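PDB 5TQB: assembly chaperone of ribosomal protein L4 (Acl4) from Chaetomium thermophilum, which probably binds newly made ribosomal protein L4 through its TPR-type helical scaffold and escorts it towards ribosome assembly. Local coordinates for residues Ala181-Asn193 with Ala204-Thr216. Numbering follows the deposited sequence.
Sequences APEWPETWQTVAN and AREALRRSLGLWT. With EDO (1,2-ethanediol), chain H.
P185, W188 and A192 of helix 185-197 pack on S211, A207 and A204 of helix 201-212, forming an antiparallel helical hairpin within the all-helical, TPR-containing chain. The axes of the two segments come within 7.9 Å and run at 166°. Small residues make the close approach possible. A192 CB fits against L208 CG at 3.6 Å and also touches A207 CB. A207 CB meets the carbonyl O of W188, and V191 CG1 lies beside it. Further along, S211 CB sits 3.3 Å from P185 O.

W188 and R210 stack along one side of the hairpin, with R210 exposed. The R210 chain leaves with CG anti to the backbone N (chi1 174°) and runs extended across one face of the indole. CD lies over the five-membered ring as a CH-pi contact. The guanidinium continues over the benzo part, with CZ 3.3 Å from W188 CZ2, and the two planes are 18° apart. The ring is also held at its edge: W188 NE1 donates to P182 O at 2.8 Å, which ties the helix to the turn before it. Replacing W188 with an alanine is likely to leave the R210 guanidinium without its flat support and P182 O without this donor. L214 CD1 approaches the same indole obliquely and reaches E183 O at 3.5 Å.

Neighbouring helices add to the packing. Helix 166-180 contacts W188 and V191, and helix 228-240 contacts Q189 and L208. E186 OE1 forms a salt bridge with a basic side chain on the chain of another protein. Q189 NE2 bonds to S230 O. Q189 OE1 instead accepts from a water at 2.8 Å, which also donates to S211 OG and accepts from W215 NE1.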
loop_
_atom_site.group_PDB
_atom_site.type_symbol
_atom_site.label_atom_id
_atom_site.label_comp_id
_atom_site.label_asym_id
_atom_site.label_seq_id
_atom_site.Cartn_x
_atom_site.Cartn_y
_atom_site.Cartn_z
ATOM N N ALA B 181 10.434 -19.046 0.129
ATOM C CA ALA B 181 10.168 -17.789 -0.563
ATOM C C ALA B 181 11.342 -16.814 -0.490
ATOM O O ALA B 181 11.211 -15.724 0.077
ATOM C CB ALA B 181 8.922 -17.141 0.010
ATOM N N PRO B 182 12.491 -17.193 -1.078
ATOM C CA PRO B 182 13.675 -16.325 -1.059
ATOM C C PRO B 182 13.520 -15.091 -1.948
ATOM O O PRO B 182 14.350 -14.185 -1.897
ATOM C CB PRO B 182 14.777 -17.236 -1.605
ATOM C CG PRO B 182 14.063 -18.188 -2.489
ATOM C CD PRO B 182 12.734 -18.436 -1.831
ATOM N N GLU B 183 12.460 -15.066 -2.751
ATOM C CA GLU B 183 12.210 -13.972 -3.684
ATOM C C GLU B 183 11.203 -12.971 -3.123
ATOM O O GLU B 183 10.879 -11.979 -3.771
ATOM C CB GLU B 183 11.704 -14.523 -5.025
ATOM C CG GLU B 183 10.254 -15.050 -5.025
ATOM C CD GLU B 183 10.074 -16.338 -4.231
ATOM O OE1 GLU B 183 9.071 -16.450 -3.490
ATOM O OE2 GLU B 183 10.931 -17.241 -4.354
ATOM N N TRP B 184 10.711 -13.241 -1.919
ATOM C CA TRP B 184 9.691 -12.413 -1.293
ATOM C C TRP B 184 10.338 -11.449 -0.293
ATOM O O TRP B 184 11.052 -11.890 0.611
ATOM C CB TRP B 184 8.695 -13.319 -0.579
ATOM C CG TRP B 184 7.309 -12.770 -0.442
ATOM C CD1 TRP B 184 6.544 -12.764 0.687
ATOM C CD2 TRP B 184 6.509 -12.172 -1.470
ATOM N NE1 TRP B 184 5.323 -12.200 0.430
ATOM C CE2 TRP B 184 5.276 -11.824 -0.887
ATOM C CE3 TRP B 184 6.715 -11.895 -2.825
ATOM C CZ2 TRP B 184 4.254 -11.206 -1.609
ATOM C CZ3 TRP B 184 5.699 -11.282 -3.541
ATOM C CH2 TRP B 184 4.484 -10.946 -2.931
ATOM N N PRO B 185 10.109 -10.129 -0.459
ATOM C CA PRO B 185 10.772 -9.151 0.419
ATOM C C PRO B 185 10.512 -9.316 1.921
ATOM O O PRO B 185 11.399 -9.008 2.718
ATOM C CB PRO B 185 10.216 -7.800 -0.053
ATOM C CG PRO B 185 9.424 -8.056 -1.275
ATOM C CD PRO B 185 9.548 -9.490 -1.658
ATOM N N GLU B 186 9.327 -9.778 2.298
ATOM C CA GLU B 186 8.954 -9.872 3.704
ATOM C C GLU B 186 9.769 -10.919 4.469
ATOM O O GLU B 186 9.954 -10.813 5.682
ATOM C CB GLU B 186 7.465 -10.184 3.823
ATOM C CG GLU B 186 6.968 -10.320 5.249
ATOM C CD GLU B 186 5.567 -9.760 5.434
ATOM O OE1 GLU B 186 4.711 -10.471 6.001
ATOM O OE2 GLU B 186 5.326 -8.604 5.020
ATOM N N THR B 187 10.258 -11.931 3.765
ATOM C CA THR B 187 11.038 -12.963 4.416
ATOM C C THR B 187 12.358 -12.358 4.892
ATOM O O THR B 187 12.779 -12.580 6.026
ATOM C CB THR B 187 11.291 -14.152 3.476
ATOM O OG1 THR B 187 11.955 -13.697 2.293
ATOM C CG2 THR B 187 9.974 -14.807 3.085
ATOM N N TRP B 188 12.992 -11.573 4.027
ATOM C CA TRP B 188 14.288 -10.979 4.335
ATOM C C TRP B 188 14.141 -9.798 5.282
ATOM O O TRP B 188 15.039 -9.491 6.068
ATOM C CB TRP B 188 14.993 -10.579 3.043
ATOM C CG TRP B 188 15.312 -11.785 2.237
ATOM C CD1 TRP B 188 14.696 -12.197 1.094
ATOM C CD2 TRP B 188 16.306 -12.770 2.538
ATOM N NE1 TRP B 188 15.255 -13.373 0.656
ATOM C CE2 TRP B 188 16.245 -13.746 1.527
ATOM C CE3 TRP B 188 17.245 -12.917 3.563
ATOM C CZ2 TRP B 188 17.091 -14.851 1.507
ATOM C CZ3 TRP B 188 18.086 -14.015 3.541
ATOM C CH2 TRP B 188 18.002 -14.967 2.521
ATOM N N GLN B 189 12.984 -9.156 5.211
ATOM C CA GLN B 189 12.622 -8.123 6.161
ATOM C C GLN B 189 12.598 -8.728 7.564
ATOM O O GLN B 189 13.098 -8.136 8.527
ATOM C CB GLN B 189 11.250 -7.577 5.792
ATOM C CG GLN B 189 10.931 -6.237 6.384
ATOM C CD GLN B 189 9.832 -5.531 5.619
ATOM O OE1 GLN B 189 9.958 -5.272 4.420
ATOM N NE2 GLN B 189 8.744 -5.221 6.310
ATOM N N THR B 190 12.029 -9.925 7.662
ATOM C CA THR B 190 11.858 -10.595 8.943
ATOM C C THR B 190 13.181 -11.166 9.430
ATOM O O THR B 190 13.418 -11.248 10.634
ATOM C CB THR B 190 10.794 -11.707 8.847
ATOM O OG1 THR B 190 9.558 -11.132 8.417
ATOM C CG2 THR B 190 10.570 -12.389 10.191
ATOM N N VAL B 191 14.038 -11.560 8.494
ATOM C CA VAL B 191 15.376 -12.013 8.838
ATOM C C VAL B 191 16.111 -10.853 9.509
ATOM O O VAL B 191 16.780 -11.034 10.524
ATOM C CB VAL B 191 16.139 -12.513 7.586
ATOM C CG1 VAL B 191 17.642 -12.613 7.846
ATOM C CG2 VAL B 191 15.603 -13.864 7.138
ATOM N N ALA B 192 15.961 -9.657 8.950
ATOM C CA ALA B 192 16.620 -8.473 9.492
ATOM C C ALA B 192 16.108 -8.161 10.895
ATOM O O ALA B 192 16.888 -7.823 11.789
ATOM C CB ALA B 192 16.401 -7.285 8.577
ATOM N N ASN B 193 14.794 -8.282 11.072
ATOM C CA ASN B 193 14.152 -8.035 12.355
ATOM C C ASN B 193 14.828 -8.854 13.439
ATOM O O ASN B 193 15.230 -8.318 14.471
ATOM C CB ASN B 193 12.670 -8.399 12.283
ATOM C CG ASN B 193 11.794 -7.457 13.086
ATOM O OD1 ASN B 193 12.225 -6.886 14.085
ATOM N ND2 ASN B 193 10.554 -7.285 12.644
ATOM N N ALA B 204 21.828 -7.495 9.370
ATOM C CA ALA B 204 20.505 -6.891 9.260
ATOM C C ALA B 204 20.450 -5.966 8.049
ATOM O O ALA B 204 19.486 -5.992 7.288
ATOM C CB ALA B 204 20.147 -6.131 10.528
ATOM N N ARG B 205 21.490 -5.154 7.876
ATOM C CA ARG B 205 21.575 -4.252 6.733
ATOM C C ARG B 205 21.602 -5.051 5.438
ATOM O O ARG B 205 20.909 -4.717 4.477
ATOM C CB ARG B 205 22.825 -3.370 6.821
ATOM C CG ARG B 205 22.814 -2.387 7.981
ATOM C CD ARG B 205 23.931 -1.365 7.862
ATOM N NE ARG B 205 24.014 -0.514 9.047
ATOM C CZ ARG B 205 24.907 -0.653 10.027
ATOM N NH1 ARG B 205 25.827 -1.613 9.985
ATOM N NH2 ARG B 205 24.883 0.179 11.060
ATOM N N GLU B 206 22.408 -6.109 5.431
ATOM C CA GLU B 206 22.537 -6.997 4.282
ATOM C C GLU B 206 21.179 -7.568 3.873
ATOM O O GLU B 206 20.843 -7.611 2.687
ATOM C CB GLU B 206 23.497 -8.134 4.626
ATOM C CG GLU B 206 23.860 -9.041 3.464
ATOM C CD GLU B 206 24.765 -10.186 3.888
ATOM O OE1 GLU B 206 25.678 -10.547 3.113
ATOM O OE2 GLU B 206 24.564 -10.724 5.000
ATOM N N ALA B 207 20.401 -7.991 4.865
ATOM C CA ALA B 207 19.087 -8.575 4.625
ATOM C C ALA B 207 18.111 -7.543 4.075
ATOM O O ALA B 207 17.360 -7.827 3.142
ATOM C CB ALA B 207 18.540 -9.179 5.907
ATOM N N LEU B 208 18.121 -6.347 4.655
ATOM C CA LEU B 208 17.204 -5.293 4.240
ATOM C C LEU B 208 17.511 -4.801 2.827
ATOM O O LEU B 208 16.601 -4.518 2.045
ATOM C CB LEU B 208 17.274 -4.127 5.222
ATOM C CG LEU B 208 16.563 -4.326 6.562
ATOM C CD1 LEU B 208 16.892 -3.186 7.513
ATOM C CD2 LEU B 208 15.056 -4.446 6.389
ATOM N N ARG B 209 18.796 -4.702 2.507
ATOM C CA ARG B 209 19.233 -4.310 1.173
ATOM C C ARG B 209 18.752 -5.334 0.151
ATOM O O ARG B 209 18.467 -4.996 -1.000
ATOM C CB ARG B 209 20.761 -4.211 1.134
ATOM C CG ARG B 209 21.317 -2.888 0.615
ATOM C CD ARG B 209 22.487 -2.402 1.470
ATOM N NE ARG B 209 23.424 -3.478 1.789
ATOM C CZ ARG B 209 24.279 -3.461 2.811
ATOM N NH1 ARG B 209 24.329 -2.421 3.636
ATOM N NH2 ARG B 209 25.083 -4.494 3.013
ATOM N N ARG B 210 18.651 -6.588 0.581
ATOM C CA ARG B 210 18.190 -7.656 -0.296
ATOM C C ARG B 210 16.685 -7.589 -0.531
ATOM O O ARG B 210 16.221 -7.787 -1.654
ATOM C CB ARG B 210 18.560 -9.022 0.277
ATOM C CG ARG B 210 17.975 -10.166 -0.517
ATOM C CD ARG B 210 18.741 -11.441 -0.304
ATOM N NE ARG B 210 18.220 -12.510 -1.143
ATOM C CZ ARG B 210 18.712 -13.741 -1.176
ATOM N NH1 ARG B 210 19.747 -14.066 -0.414
ATOM N NH2 ARG B 210 18.165 -14.650 -1.973
ATOM N N SER B 211 15.925 -7.316 0.526
ATOM C CA SER B 211 14.478 -7.218 0.414
ATOM C C SER B 211 14.085 -6.057 -0.488
ATOM O O SER B 211 13.142 -6.161 -1.265
ATOM C CB SER B 211 13.840 -7.032 1.790
ATOM O OG SER B 211 14.147 -5.758 2.325
ATOM N N LEU B 212 14.811 -4.950 -0.377
ATOM C CA LEU B 212 14.538 -3.774 -1.193
ATOM C C LEU B 212 14.811 -4.050 -2.667
ATOM O O LEU B 212 14.078 -3.592 -3.539
ATOM C CB LEU B 212 15.391 -2.598 -0.721
ATOM C CG LEU B 212 14.973 -1.967 0.606
ATOM C CD1 LEU B 212 16.085 -1.085 1.154
ATOM C CD2 LEU B 212 13.701 -1.165 0.427
ATOM N N GLY B 213 15.864 -4.812 -2.941
ATOM C CA GLY B 213 16.249 -5.115 -4.308
ATOM C C GLY B 213 15.235 -5.973 -5.041
ATOM O O GLY B 213 15.368 -6.207 -6.241
ATOM N N LEU B 214 14.218 -6.436 -4.320
ATOM C CA LEU B 214 13.197 -7.303 -4.891
ATOM C C LEU B 214 11.931 -6.553 -5.294
ATOM O O LEU B 214 11.026 -7.156 -5.869
ATOM C CB LEU B 214 12.836 -8.415 -3.900
ATOM C CG LEU B 214 13.947 -9.425 -3.603
ATOM C CD1 LEU B 214 13.588 -10.264 -2.399
ATOM C CD2 LEU B 214 14.218 -10.323 -4.799
ATOM N N TRP B 215 11.851 -5.253 -5.005
ATOM C CA TRP B 215 10.628 -4.506 -5.311
ATOM C C TRP B 215 10.793 -3.015 -5.633
ATOM O O TRP B 215 9.931 -2.441 -6.300
ATOM C CB TRP B 215 9.605 -4.673 -4.180
ATOM C CG TRP B 215 9.964 -3.965 -2.906
ATOM C CD1 TRP B 215 10.680 -4.473 -1.864
ATOM C CD2 TRP B 215 9.614 -2.623 -2.535
ATOM N NE1 TRP B 215 10.802 -3.533 -0.868
ATOM C CE2 TRP B 215 10.158 -2.388 -1.256
ATOM C CE3 TRP B 215 8.896 -1.598 -3.164
ATOM C CZ2 TRP B 215 10.009 -1.173 -0.589
ATOM C CZ3 TRP B 215 8.746 -0.389 -2.500
ATOM C CH2 TRP B 215 9.302 -0.188 -1.224
ATOM N N THR B 216 11.874 -2.384 -5.182
ATOM C CA THR B 216 12.022 -0.935 -5.365
ATOM C C THR B 216 12.071 -0.537 -6.839
ATOM O O THR B 216 11.753 0.597 -7.194
ATOM C CB THR B 216 13.280 -0.387 -4.672
ATOM O OG1 THR B 216 14.436 -1.093 -5.142
ATOM C CG2 THR B 216 13.165 -0.531 -3.166
HETATM C C1 EDO H . 5.775 -9.319 1.051
HETATM O O1 EDO H . 7.018 -8.829 0.597
HETATM C C2 EDO H . 5.080 -8.314 1.941
HETATM O O2 EDO H . 4.039 -8.967 2.638
HETATM O O HOH W 1 11.183 -4.668 1.979
#